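Local coordinates for protein Na-translocating NADH-quinone reductase subunit C NqrC (Shewanella oneidensis, PDB 4XHF) that carries a flavin mononucleotide attached covalently through its phosphate, as subunit C of the Nqr complex, at residues V149-D154 against K188-D193; Y164-T169 against F175-H180; P179-L184 against D215-A220; L201-V206 against G219-G224. All coordinates share one frame; numbering follows the deposited sequence.

Contact 1 of 4, residues V149-D154 against K188-D193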
# COMPACT_ATOMS: atom_id res chain seq x y z
N VAL A 149 -2.13 -0.04 -0.47
CA VAL A 149 -3.19 -1.05 -0.44
C VAL A 149 -4.06 -0.87 0.79
O VAL A 149 -3.57 -0.87 1.92
CB VAL A 149 -2.62 -2.48 -0.45
CG1 VAL A 149 -3.75 -3.51 -0.44
CG2 VAL A 149 -1.73 -2.69 -1.64
N ALA A 150 -5.36 -0.72 0.56
CA ALA A 150 -6.34 -0.67 1.64
C ALA A 150 -6.92 -2.06 1.85
O ALA A 150 -7.41 -2.68 0.91
CB ALA A 150 -7.44 0.33 1.31
N VAL A 151 -6.85 -2.54 3.08
CA VAL A 151 -7.37 -3.86 3.42
C VAL A 151 -8.51 -3.73 4.43
O VAL A 151 -8.47 -2.86 5.30
CB VAL A 151 -6.27 -4.79 3.98
CG1 VAL A 151 -5.21 -5.05 2.92
CG2 VAL A 151 -5.62 -4.19 5.22
N GLU A 152 -9.51 -4.58 4.31
CA GLU A 152 -10.64 -4.59 5.24
C GLU A 152 -10.18 -5.11 6.60
O GLU A 152 -9.10 -5.69 6.71
CB GLU A 152 -11.78 -5.44 4.69
CG GLU A 152 -12.33 -4.96 3.35
CD GLU A 152 -13.60 -5.69 2.94
OE1 GLU A 152 -13.99 -6.65 3.63
OE2 GLU A 152 -14.21 -5.29 1.92
N PRO A 153 -10.99 -4.89 7.65
CA PRO A 153 -10.63 -5.29 9.02
C PRO A 153 -10.36 -6.78 9.21
O PRO A 153 -9.89 -7.16 10.29
CB PRO A 153 -11.85 -4.85 9.84
CG PRO A 153 -12.43 -3.74 9.07
CD PRO A 153 -12.26 -4.14 7.64
N ASP A 154 -10.66 -7.62 8.22
CA ASP A 154 -10.25 -9.02 8.28
C ASP A 154 -8.78 -9.14 7.88
O ASP A 154 -8.17 -10.19 8.03
CB ASP A 154 -11.14 -9.91 7.38
CG ASP A 154 -11.06 -9.53 5.90
OD1 ASP A 154 -10.20 -8.72 5.51
OD2 ASP A 154 -11.88 -10.08 5.12
N LYS A 188 -10.59 -8.67 -3.89
CA LYS A 188 -9.68 -9.81 -3.90
C LYS A 188 -9.12 -10.03 -2.50
O LYS A 188 -9.15 -9.13 -1.66
CB LYS A 188 -8.56 -9.59 -4.91
CG LYS A 188 -9.03 -9.39 -6.34
CD LYS A 188 -9.70 -10.64 -6.89
CE LYS A 188 -10.24 -10.40 -8.29
NZ LYS A 188 -10.68 -11.67 -8.93
N GLN A 189 -8.59 -11.23 -2.26
CA GLN A 189 -8.06 -11.59 -0.94
C GLN A 189 -6.59 -12.00 -1.00
O GLN A 189 -6.20 -12.82 -1.83
CB GLN A 189 -8.90 -12.70 -0.33
CG GLN A 189 -10.28 -12.23 0.12
CD GLN A 189 -11.04 -13.30 0.87
OE1 GLN A 189 -10.91 -14.49 0.59
NE2 GLN A 189 -11.86 -12.88 1.83
N LEU A 190 -5.80 -11.44 -0.10
CA LEU A 190 -4.35 -11.65 -0.09
C LEU A 190 -3.95 -13.07 0.28
O LEU A 190 -3.03 -13.63 -0.31
CB LEU A 190 -3.69 -10.66 0.88
CG LEU A 190 -3.73 -9.19 0.46
CD1 LEU A 190 -3.51 -8.31 1.67
CD2 LEU A 190 -2.69 -8.90 -0.60
N PHE A 191 -4.64 -13.65 1.27
CA PHE A 191 -4.23 -14.93 1.85
C PHE A 191 -5.27 -16.03 1.67
O PHE A 191 -6.46 -15.76 1.52
CB PHE A 191 -3.96 -14.75 3.34
CG PHE A 191 -3.04 -13.61 3.66
CD1 PHE A 191 -1.67 -13.76 3.57
CD2 PHE A 191 -3.56 -12.39 4.06
CE1 PHE A 191 -0.83 -12.71 3.86
CE2 PHE A 191 -2.72 -11.34 4.35
CZ PHE A 191 -1.35 -11.50 4.26
N ASP A 192 -4.80 -17.28 1.72
CA ASP A 192 -5.69 -18.43 1.71
C ASP A 192 -6.06 -18.82 3.15
O ASP A 192 -5.76 -18.10 4.09
CB ASP A 192 -5.05 -19.62 0.97
CG ASP A 192 -3.72 -20.07 1.58
OD1 ASP A 192 -3.53 -19.94 2.80
OD2 ASP A 192 -2.87 -20.57 0.81
N ASP A 193 -6.71 -19.97 3.30
CA ASP A 193 -7.14 -20.44 4.62
C ASP A 193 -5.96 -20.95 5.46
O ASP A 193 -6.07 -21.08 6.68
CB ASP A 193 -8.20 -21.54 4.48
CG ASP A 193 -7.81 -22.61 3.47
OD1 ASP A 193 -6.62 -22.95 3.37
OD2 ASP A 193 -8.72 -23.11 2.76

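Contact 2 of 4, residues Y164-T169 against F175-H180. With FMN (flavin mononucleotide), chain E.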
# COMPACT_ATOMS: atom_id res chain seq x y z
N TYR A 164 1.02 5.09 -7.55
CA TYR A 164 1.18 6.51 -7.84
C TYR A 164 2.55 6.86 -8.43
O TYR A 164 2.76 8.00 -8.85
CB TYR A 164 0.94 7.33 -6.57
CG TYR A 164 1.98 7.12 -5.49
CD1 TYR A 164 3.17 7.84 -5.49
CD2 TYR A 164 1.77 6.21 -4.46
CE1 TYR A 164 4.12 7.65 -4.51
CE2 TYR A 164 2.72 6.02 -3.47
CZ TYR A 164 3.89 6.75 -3.51
OH TYR A 164 4.84 6.57 -2.53
N GLU A 165 3.47 5.91 -8.46
CA GLU A 165 4.80 6.17 -9.02
C GLU A 165 5.44 4.91 -9.61
O GLU A 165 5.32 3.82 -9.05
CB GLU A 165 5.73 6.76 -7.95
CG GLU A 165 7.17 6.96 -8.42
CD GLU A 165 8.05 7.61 -7.37
OE1 GLU A 165 7.51 8.16 -6.39
OE2 GLU A 165 9.29 7.56 -7.52
N HIS A 166 6.12 5.09 -10.74
CA HIS A 166 6.82 3.99 -11.39
C HIS A 166 7.76 4.54 -12.46
O HIS A 166 7.73 5.73 -12.76
CB HIS A 166 5.82 3.02 -12.03
CG HIS A 166 5.19 3.53 -13.28
ND1 HIS A 166 5.70 3.26 -14.53
CD2 HIS A 166 4.10 4.32 -13.48
CE1 HIS A 166 4.95 3.85 -15.45
NE2 HIS A 166 3.97 4.49 -14.83
N GLY A 167 8.59 3.66 -13.01
CA GLY A 167 9.49 4.02 -14.08
C GLY A 167 9.48 2.98 -15.19
O GLY A 167 10.41 2.89 -15.98
N GLU A 168 8.42 2.19 -15.22
CA GLU A 168 8.25 1.15 -16.23
C GLU A 168 7.99 1.76 -17.61
O GLU A 168 7.53 2.90 -17.71
CB GLU A 168 7.10 0.21 -15.85
CG GLU A 168 7.21 -0.39 -14.46
CD GLU A 168 8.34 -1.39 -14.33
OE1 GLU A 168 8.08 -2.60 -14.50
OE2 GLU A 168 9.48 -0.97 -14.05
N THR A 169 8.29 1.00 -18.65
CA THR A 169 8.17 1.47 -20.03
C THR A 169 6.74 1.94 -20.33
O THR A 169 5.79 1.18 -20.15
CB THR A 169 8.56 0.37 -21.03
OG1 THR A 169 9.80 -0.23 -20.63
CG2 THR A 169 8.71 0.93 -22.43
N PHE A 175 0.72 0.45 -17.08
CA PHE A 175 -0.66 0.11 -16.76
C PHE A 175 -0.93 0.19 -15.27
O PHE A 175 -2.07 0.36 -14.84
CB PHE A 175 -0.99 -1.30 -17.26
CG PHE A 175 -0.25 -2.39 -16.52
CD1 PHE A 175 -0.78 -2.94 -15.36
CD2 PHE A 175 0.95 -2.87 -17.00
CE1 PHE A 175 -0.10 -3.93 -14.69
CE2 PHE A 175 1.63 -3.87 -16.32
CZ PHE A 175 1.10 -4.40 -15.17
N VAL A 176 0.13 0.06 -14.47
CA VAL A 176 -0.00 -0.02 -13.02
C VAL A 176 -0.72 1.19 -12.43
O VAL A 176 -1.36 1.08 -11.39
CB VAL A 176 1.38 -0.17 -12.34
CG1 VAL A 176 1.99 -1.52 -12.67
CG2 VAL A 176 2.31 0.95 -12.76
N THR A 177 -0.62 2.33 -13.10
CA THR A 177 -1.28 3.55 -12.63
C THR A 177 -2.67 3.75 -13.24
O THR A 177 -3.38 4.69 -12.88
CB THR A 177 -0.42 4.80 -12.94
OG1 THR A 177 -0.18 4.89 -14.35
CG2 THR A 177 0.91 4.73 -12.20
N ASP A 178 -3.05 2.87 -14.16
CA ASP A 178 -4.35 2.93 -14.81
C ASP A 178 -5.45 2.48 -13.85
O ASP A 178 -5.45 1.33 -13.41
CB ASP A 178 -4.37 2.05 -16.07
CG ASP A 178 -5.64 2.22 -16.89
OD1 ASP A 178 -6.58 2.89 -16.43
OD2 ASP A 178 -5.69 1.67 -18.01
N PRO A 179 -6.39 3.39 -13.51
CA PRO A 179 -7.48 3.03 -12.60
C PRO A 179 -8.31 1.84 -13.09
O PRO A 179 -8.86 1.10 -12.27
CB PRO A 179 -8.34 4.29 -12.57
CG PRO A 179 -7.40 5.39 -12.88
CD PRO A 179 -6.45 4.82 -13.88
N HIS A 180 -8.41 1.67 -14.40
CA HIS A 180 -9.16 0.55 -14.97
C HIS A 180 -8.59 -0.77 -14.48
O HIS A 180 -9.33 -1.72 -14.21
CB HIS A 180 -9.13 0.60 -16.50
CG HIS A 180 -9.92 1.73 -17.08
ND1 HIS A 180 -11.24 1.60 -17.45
CD2 HIS A 180 -9.57 3.00 -17.37
CE1 HIS A 180 -11.67 2.76 -17.93
NE2 HIS A 180 -10.67 3.62 -17.90
N1 FMN E . 7.31 -5.95 -20.00
C2 FMN E . 6.89 -5.54 -18.67
O2 FMN E . 6.27 -6.25 -17.99
N3 FMN E . 7.25 -4.20 -18.18
C4 FMN E . 8.01 -3.34 -19.00
O4 FMN E . 8.31 -2.27 -18.61
C4A FMN E . 8.46 -3.77 -20.37
N5 FMN E . 9.23 -2.92 -21.19
C5A FMN E . 9.64 -3.37 -22.52
C6 FMN E . 10.40 -2.51 -23.32
C7 FMN E . 10.88 -2.92 -24.54
C7M FMN E . 11.74 -1.98 -25.35
C8 FMN E . 10.54 -4.19 -25.03
C8M FMN E . 11.20 -4.79 -26.30
C9 FMN E . 9.69 -5.05 -24.24
C9A FMN E . 9.27 -4.66 -22.97
N10 FMN E . 8.48 -5.54 -22.11
C10 FMN E . 8.08 -5.07 -20.81
C1' FMN E . 8.06 -6.92 -22.55
C2' FMN E . 8.75 -8.01 -21.74
O2' FMN E . 10.03 -8.21 -22.26
C3' FMN E . 7.98 -9.33 -21.84
O3' FMN E . 7.85 -9.67 -23.19
C4' FMN E . 6.58 -9.21 -21.19
O4' FMN E . 6.70 -8.75 -19.87
C5' FMN E . 5.87 -10.56 -21.17
O5' FMN E . 4.50 -10.32 -20.92
P FMN E . 3.54 -11.54 -20.57
O1P FMN E . 4.38 -12.90 -20.44
O2P FMN E . 2.42 -11.71 -21.70
O HOH W 1 1.85 6.13 -15.28

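Contact 3 of 4, residues P179-L184 against D215-A220. With FMN (flavin mononucleotide), chain E.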
# COMPACT_ATOMS: atom_id res chain seq x y z
N PRO A 179 -6.39 3.39 -13.51
CA PRO A 179 -7.48 3.03 -12.60
C PRO A 179 -8.31 1.84 -13.09
O PRO A 179 -8.86 1.10 -12.27
CB PRO A 179 -8.34 4.29 -12.57
CG PRO A 179 -7.40 5.39 -12.88
CD PRO A 179 -6.45 4.82 -13.88
N HIS A 180 -8.41 1.67 -14.40
CA HIS A 180 -9.16 0.55 -14.97
C HIS A 180 -8.59 -0.77 -14.48
O HIS A 180 -9.33 -1.72 -14.21
CB HIS A 180 -9.13 0.60 -16.50
CG HIS A 180 -9.92 1.73 -17.08
ND1 HIS A 180 -11.24 1.60 -17.45
CD2 HIS A 180 -9.57 3.00 -17.37
CE1 HIS A 180 -11.67 2.76 -17.93
NE2 HIS A 180 -10.67 3.62 -17.90
N TRP A 181 -7.27 -0.84 -14.36
CA TRP A 181 -6.60 -2.06 -13.93
C TRP A 181 -6.56 -2.17 -12.41
O TRP A 181 -6.74 -3.25 -11.85
CB TRP A 181 -5.17 -2.11 -14.48
CG TRP A 181 -4.43 -3.34 -14.06
CD1 TRP A 181 -4.56 -4.60 -14.57
CD2 TRP A 181 -3.43 -3.43 -13.03
NE1 TRP A 181 -3.71 -5.47 -13.93
CE2 TRP A 181 -3.01 -4.78 -12.98
CE3 TRP A 181 -2.86 -2.51 -12.15
CZ2 TRP A 181 -2.04 -5.22 -12.09
CZ3 TRP A 181 -1.90 -2.95 -11.27
CH2 TRP A 181 -1.49 -4.29 -11.24
N LEU A 182 -6.33 -1.04 -11.74
CA LEU A 182 -6.26 -1.02 -10.28
C LEU A 182 -7.58 -1.42 -9.65
O LEU A 182 -7.61 -1.99 -8.55
CB LEU A 182 -5.85 0.38 -9.80
CG LEU A 182 -4.41 0.81 -10.10
CD1 LEU A 182 -4.27 2.31 -9.93
CD2 LEU A 182 -3.44 0.07 -9.19
N SER A 183 -8.68 -1.13 -10.33
CA SER A 183 -10.01 -1.43 -9.80
C SER A 183 -10.27 -2.93 -9.73
O SER A 183 -11.16 -3.38 -9.01
CB SER A 183 -11.08 -0.77 -10.67
OG SER A 183 -11.13 -1.36 -11.96
N LEU A 184 -9.49 -3.69 -10.48
CA LEU A 184 -9.63 -5.15 -10.51
C LEU A 184 -9.28 -5.79 -9.17
O LEU A 184 -9.74 -6.88 -8.86
CB LEU A 184 -8.74 -5.74 -11.60
CG LEU A 184 -8.96 -5.26 -13.03
CD1 LEU A 184 -7.95 -5.91 -13.96
CD2 LEU A 184 -10.38 -5.55 -13.50
N ASP A 215 -6.13 -9.84 -13.34
CA ASP A 215 -5.78 -9.90 -14.76
C ASP A 215 -4.39 -9.35 -15.02
O ASP A 215 -4.09 -8.20 -14.69
CB ASP A 215 -6.80 -9.12 -15.59
CG ASP A 215 -8.14 -9.82 -15.67
OD1 ASP A 215 -8.26 -10.78 -16.46
OD2 ASP A 215 -9.08 -9.39 -14.97
N ALA A 216 -3.53 -10.18 -15.60
CA ALA A 216 -2.25 -9.72 -16.11
C ALA A 216 -2.50 -8.90 -17.36
O ALA A 216 -3.43 -9.18 -18.11
CB ALA A 216 -1.34 -10.90 -16.40
N VAL A 217 -1.66 -7.89 -17.58
CA VAL A 217 -1.73 -7.10 -18.80
C VAL A 217 -0.78 -7.71 -19.83
O VAL A 217 0.43 -7.54 -19.74
CB VAL A 217 -1.38 -5.63 -18.54
CG1 VAL A 217 -1.37 -4.83 -19.83
CG2 VAL A 217 -2.37 -5.03 -17.56
N SER A 218 -1.35 -8.42 -20.80
CA SER A 218 -0.56 -9.14 -21.80
C SER A 218 0.44 -8.21 -22.47
O SER A 218 0.11 -7.06 -22.79
CB SER A 218 -1.47 -9.80 -22.84
OG SER A 218 -0.80 -10.83 -23.54
N GLY A 219 1.66 -8.69 -22.67
CA GLY A 219 2.73 -7.88 -23.22
C GLY A 219 3.49 -7.14 -22.13
O GLY A 219 4.54 -6.56 -22.39
N ALA A 220 2.94 -7.16 -20.92
CA ALA A 220 3.56 -6.50 -19.77
C ALA A 220 3.42 -7.37 -18.52
O ALA A 220 2.95 -6.90 -17.48
CB ALA A 220 2.92 -5.14 -19.55
N1 FMN E . 7.31 -5.95 -20.00
C2 FMN E . 6.89 -5.54 -18.67
O2 FMN E . 6.27 -6.25 -17.99
N3 FMN E . 7.25 -4.20 -18.18
C4 FMN E . 8.01 -3.34 -19.00
O4 FMN E . 8.31 -2.27 -18.61
C4A FMN E . 8.46 -3.77 -20.37
N5 FMN E . 9.23 -2.92 -21.19
C5A FMN E . 9.64 -3.37 -22.52
C6 FMN E . 10.40 -2.51 -23.32
C7 FMN E . 10.88 -2.92 -24.54
C7M FMN E . 11.74 -1.98 -25.35
C8 FMN E . 10.54 -4.19 -25.03
C8M FMN E . 11.20 -4.79 -26.30
C9 FMN E . 9.69 -5.05 -24.24
C9A FMN E . 9.27 -4.66 -22.97
N10 FMN E . 8.48 -5.54 -22.11
C10 FMN E . 8.08 -5.07 -20.81
C1' FMN E . 8.06 -6.92 -22.55
C2' FMN E . 8.75 -8.01 -21.74
O2' FMN E . 10.03 -8.21 -22.26
C3' FMN E . 7.98 -9.33 -21.84
O3' FMN E . 7.85 -9.67 -23.19
C4' FMN E . 6.58 -9.21 -21.19
O4' FMN E . 6.70 -8.75 -19.87
C5' FMN E . 5.87 -10.56 -21.17
O5' FMN E . 4.50 -10.32 -20.92
P FMN E . 3.54 -11.54 -20.57
O1P FMN E . 4.38 -12.90 -20.44
O2P FMN E . 2.42 -11.71 -21.70

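Contact 4 of 4, residues L201-V206 against G219-G224. With FMN (flavin mononucleotide), chain E.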
# COMPACT_ATOMS: atom_id res chain seq x y z
N LEU A 201 -1.14 -13.05 -10.45
CA LEU A 201 -1.60 -12.41 -11.68
C LEU A 201 -1.78 -13.47 -12.76
O LEU A 201 -0.88 -14.28 -13.01
CB LEU A 201 -0.63 -11.33 -12.14
CG LEU A 201 -1.02 -9.93 -11.67
CD1 LEU A 201 -0.81 -9.77 -10.17
CD2 LEU A 201 -0.25 -8.87 -12.44
N VAL A 202 -2.95 -13.45 -13.39
CA VAL A 202 -3.37 -14.52 -14.29
C VAL A 202 -3.55 -14.01 -15.71
O VAL A 202 -4.10 -12.93 -15.94
CB VAL A 202 -4.70 -15.14 -13.82
CG1 VAL A 202 -5.14 -16.28 -14.74
CG2 VAL A 202 -4.58 -15.63 -12.38
N LYS A 203 -3.09 -14.81 -16.67
CA LYS A 203 -3.19 -14.45 -18.08
C LYS A 203 -4.43 -15.08 -18.72
O LYS A 203 -4.96 -14.57 -19.70
CB LYS A 203 -1.93 -14.88 -18.84
CG LYS A 203 -0.68 -14.10 -18.44
CD LYS A 203 0.46 -14.29 -19.45
CE LYS A 203 1.21 -15.59 -19.22
NZ LYS A 203 2.32 -15.77 -20.19
N GLY A 204 -4.88 -16.19 -18.14
CA GLY A 204 -5.98 -16.96 -18.71
C GLY A 204 -7.32 -16.25 -18.73
O GLY A 204 -8.29 -16.78 -19.27
N GLY A 205 -7.38 -15.06 -18.14
CA GLY A 205 -8.64 -14.34 -18.01
C GLY A 205 -9.32 -14.72 -16.71
O GLY A 205 -9.76 -15.85 -16.54
N VAL A 206 -9.41 -13.75 -15.80
CA VAL A 206 -9.86 -14.02 -14.44
C VAL A 206 -11.38 -13.99 -14.31
O VAL A 206 -12.04 -13.07 -14.81
CB VAL A 206 -9.25 -13.01 -13.45
CG1 VAL A 206 -9.73 -13.27 -12.03
CG2 VAL A 206 -7.73 -13.08 -13.49
N GLY A 219 1.66 -8.69 -22.67
CA GLY A 219 2.73 -7.88 -23.22
C GLY A 219 3.49 -7.14 -22.13
O GLY A 219 4.54 -6.56 -22.39
N ALA A 220 2.94 -7.16 -20.92
CA ALA A 220 3.56 -6.50 -19.77
C ALA A 220 3.42 -7.37 -18.52
O ALA A 220 2.95 -6.90 -17.48
CB ALA A 220 2.92 -5.14 -19.55
N THR A 221 3.83 -8.62 -18.63
CA THR A 221 3.66 -9.59 -17.55
C THR A 221 4.69 -9.39 -16.44
O THR A 221 4.38 -9.57 -15.26
CB THR A 221 3.76 -11.03 -18.09
OG1 THR A 221 2.82 -11.21 -19.15
CG2 THR A 221 3.48 -12.04 -16.99
N MET A 222 5.91 -9.00 -16.82
CA MET A 222 7.00 -8.90 -15.86
C MET A 222 6.76 -7.80 -14.84
O MET A 222 7.11 -7.93 -13.66
CB MET A 222 8.32 -8.66 -16.59
CG MET A 222 8.80 -9.86 -17.40
SD MET A 222 9.17 -11.31 -16.38
CE MET A 222 10.61 -10.74 -15.49
N THR A 223 6.15 -6.70 -15.28
CA THR A 223 5.78 -5.61 -14.38
C THR A 223 4.77 -6.12 -13.36
O THR A 223 4.89 -5.84 -12.17
CB THR A 223 5.19 -4.42 -15.15
OG1 THR A 223 6.22 -3.79 -15.92
CG2 THR A 223 4.58 -3.38 -14.21
N GLY A 224 3.78 -6.86 -13.84
CA GLY A 224 2.71 -7.36 -13.00
C GLY A 224 3.22 -8.30 -11.92
O GLY A 224 2.75 -8.26 -10.78
N1 FMN E . 7.31 -5.95 -20.00
C2 FMN E . 6.89 -5.54 -18.67
O2 FMN E . 6.27 -6.25 -17.99
N3 FMN E . 7.25 -4.20 -18.18
C4 FMN E . 8.01 -3.34 -19.00
O4 FMN E . 8.31 -2.27 -18.61
C4A FMN E . 8.46 -3.77 -20.37
N5 FMN E . 9.23 -2.92 -21.19
C5A FMN E . 9.64 -3.37 -22.52
C6 FMN E . 10.40 -2.51 -23.32
C7 FMN E . 10.88 -2.92 -24.54
C7M FMN E . 11.74 -1.98 -25.35
C8 FMN E . 10.54 -4.19 -25.03
C8M FMN E . 11.20 -4.79 -26.30
C9 FMN E . 9.69 -5.05 -24.24
C9A FMN E . 9.27 -4.66 -22.97
N10 FMN E . 8.48 -5.54 -22.11
C10 FMN E . 8.08 -5.07 -20.81
C1' FMN E . 8.06 -6.92 -22.55
C2' FMN E . 8.75 -8.01 -21.74
O2' FMN E . 10.03 -8.21 -22.26
C3' FMN E . 7.98 -9.33 -21.84
O3' FMN E . 7.85 -9.67 -23.19
C4' FMN E . 6.58 -9.21 -21.19
O4' FMN E . 6.70 -8.75 -19.87
C5' FMN E . 5.87 -10.56 -21.17
O5' FMN E . 4.50 -10.32 -20.92
P FMN E . 3.54 -11.54 -20.57
O1P FMN E . 4.38 -12.90 -20.44
O2P FMN E . 2.42 -11.71 -21.70

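Contact 1 of 4, residues V149-D154 against K188-D193
Val151 and Leu190 supply the one close apolar touch of this contact, methyl against methyl: Val151 CG1 lies 3.9 Å from Leu190 CD1, and the two side chains cross at about a right angle. Both residues are buried. Val151 presents CG1 because that branch stands anti to the carbonyl carbon (chi1 -64°), while Leu190 meets it with CD1. Within its own segment, Leu190 CB lies over one face of the neighbouring Phe191 ring, 3.5 Å above its plane and offset toward the rim. Val151 closes strand 144-151 of the large antiparallel sheet, and Leu190 belongs to the loop that leads from helix 179-182 to strand 200-202, so the contact fastens a strand end to an irregular connection of the FMN-binding domain. Leu190 also leans on Phe235, which lies just past helix 221-234. Toward solvent the fit is much looser, and the two segments bury just 94 Å² in all. The exposed carboxylate of Asp154 faces the amide of Gln189, but Asp154 OD2 and Gln189 NE2 stay 4.3 Å apart, too far for a direct hydrogen bond. Both atoms are instead hydrogen-bonded to Thr157 OG1, which thus joins them indirectly, and the other oxygen, Asp154 OD1, takes the backbone N of Asn156.

Contact 2 of 4, residues Y164-T169 against F175-H180
His166 meets Val176 and Thr177 through its imidazole. Val176 CG2 sits over one face of the ring in a CH-pi contact, 4.1 Å from the centroid and 26° off the normal. Thr177 CG2 comes closer still, 3.5 Å from His166 CD2, but approaches obliquely. Thr177 is also tied to the ring through its hydroxyl: a water in the imidazole plane lies 2.7 Å from His166 NE2 and 2.6 Å from Thr177 OG1. The ring is turned to this side by a chi1 of 75°, which sets CG between the backbone N and the carbonyl carbon. At the other ring nitrogen, Glu168 N makes a weak in-plane bond to His166 ND1. The segment 164-169 runs off the end of strand 158-165, where Tyr164 and Glu165 both face Tyr146 in a classic beta bulge, and continues as a loop into the flavin pocket. There Thr169 OG1 donates to FMN N5 at 2.8 Å, and Thr169 N to FMN O4 at 3.3 Å. Beside it, the buried Glu168 carboxylate is gripped by Leu141 N, Trp142 N, Ser143 OG and Thr223 OG1. On the other segment, Asp178 is the N-cap of helix 179-182: its OD1 accepts from His180 N at 3.0 Å, met from above the carboxylate plane, while Asp178 N bonds back to Phe175 O.

Contact 3 of 4, residues P179-L184 against D215-A220
A tryptophan indole hydrogen-bonded to a backbone carbonyl joins the short helix 179-182 to the loop that leads from strand 213-215 to the flavin phosphate. Trp181 NE1 donates to Asp215 O at 2.9 Å with an N-H...O angle of 160°. The acceptor lies practically in the indole plane, and the N-H meets the oxygen nearly head-on along the C=O axis. With its CG anti to the backbone N (chi1 180°), Trp181 turns NE1 toward the carbonyl of Asp215, at the end of strand 213-215. Apolar packing adjoins the bond: Val217 CG2 approaches the ring obliquely, 3.7 Å from Trp181 CD1. At the more open side Leu184 CD1 rests 3.8 Å from Asp215 CB, the two side chains crossing at about a right angle. From Val217 to Ala220 the backbone makes a type II beta turn closed by Ala220 N bonding to Val217 O at 2.8 Å. Gly219 occupies the turn position with positive phi, where a CB would press on the preceding carbonyl oxygen, and its N points at FMN O2P, 3.3 Å away in a nearly straight bond (173°). Trp181 also meets the rings of Phe175 and Trp185 edge-to-face, and Asp215 OD1 accepts from Val206 N. The loop so held lies between strand 213-215, paired in parallel with strand 200-202, and the N-terminus of helix 221-234, whose N-cap is Ala220.

Contact 4 of 4, residues L201-V206 against G219-G224
Lys203 meets Thr221 beside the flavin phosphate; Thr221 ends the Ser-Gly-Ala-Thr sequence of residues 218-221, the motif known in this family for covalent flavin attachment. The covalent link itself is a phosphoester: Thr221 OG1 is bonded to FMN P at 1.6 Å. Thr221 directs this oxygen to the phosphorus with OG1 anti to its carbonyl carbon (chi1 -55°).

Hydrogen bonds from the first turn of helix 221-234, mostly from backbone N-H groups, add to it. Thr221 N donates to FMN O5' at 2.9 Å and more weakly to FMN O4', while Met222 N reaches FMN O4' at 3.2 Å. One residue on, Thr223 N donates to FMN O2 at 2.7 Å, and FMN N3 gives its hydrogen to Thr223 OG1 over a separation so short that its exact length is doubtful. The amides thus follow the cofactor from phosphoester to pyrimidine edge, and the positive end of the helix dipole probably eases the phosphate charge.

Lys203 probably adds electrostatic support. Its chain, bent at chi3, crosses Thr221 at about a right angle, with Lys203 CD 3.9 Å from Thr221 OG1; the ammonium NZ stands 3.5 Å from FMN O1P, longer than a usual hydrogen bond.

Close packing is found at the other end of the contact, where Leu201 of strand 200-202 lies against the helix at Gly224. Lacking a side chain, Gly224 admits the leucine to its backbone, and Leu201 CD2 lies 3.4 Å from Gly224 CA, tighter than ordinary van der Waals contact.

Overall arrangement
All four contacts fall within the FMN-binding domain. Contacts 2, 3 and 4 cluster on the same side of the chain's centre and all touch the flavin, the centre of contact 3 lying about 10 Å from that of contact 2 and about 7 Å from that of contact 4. Contacts 2 and 3 share the start of helix 179-182, contacts 3 and 4 Gly219 and Ala220. Contact 1 has its centre about 19 to 22 Å from the others, though Lys188 packs on Val206 of contact 4, and it reaches the same sheet as contact 2. Along the chain contact 2 falls between the segments of contact 1, contacts 1 and 3 alternate, and contact 4 ends on the same stretch as contact 3.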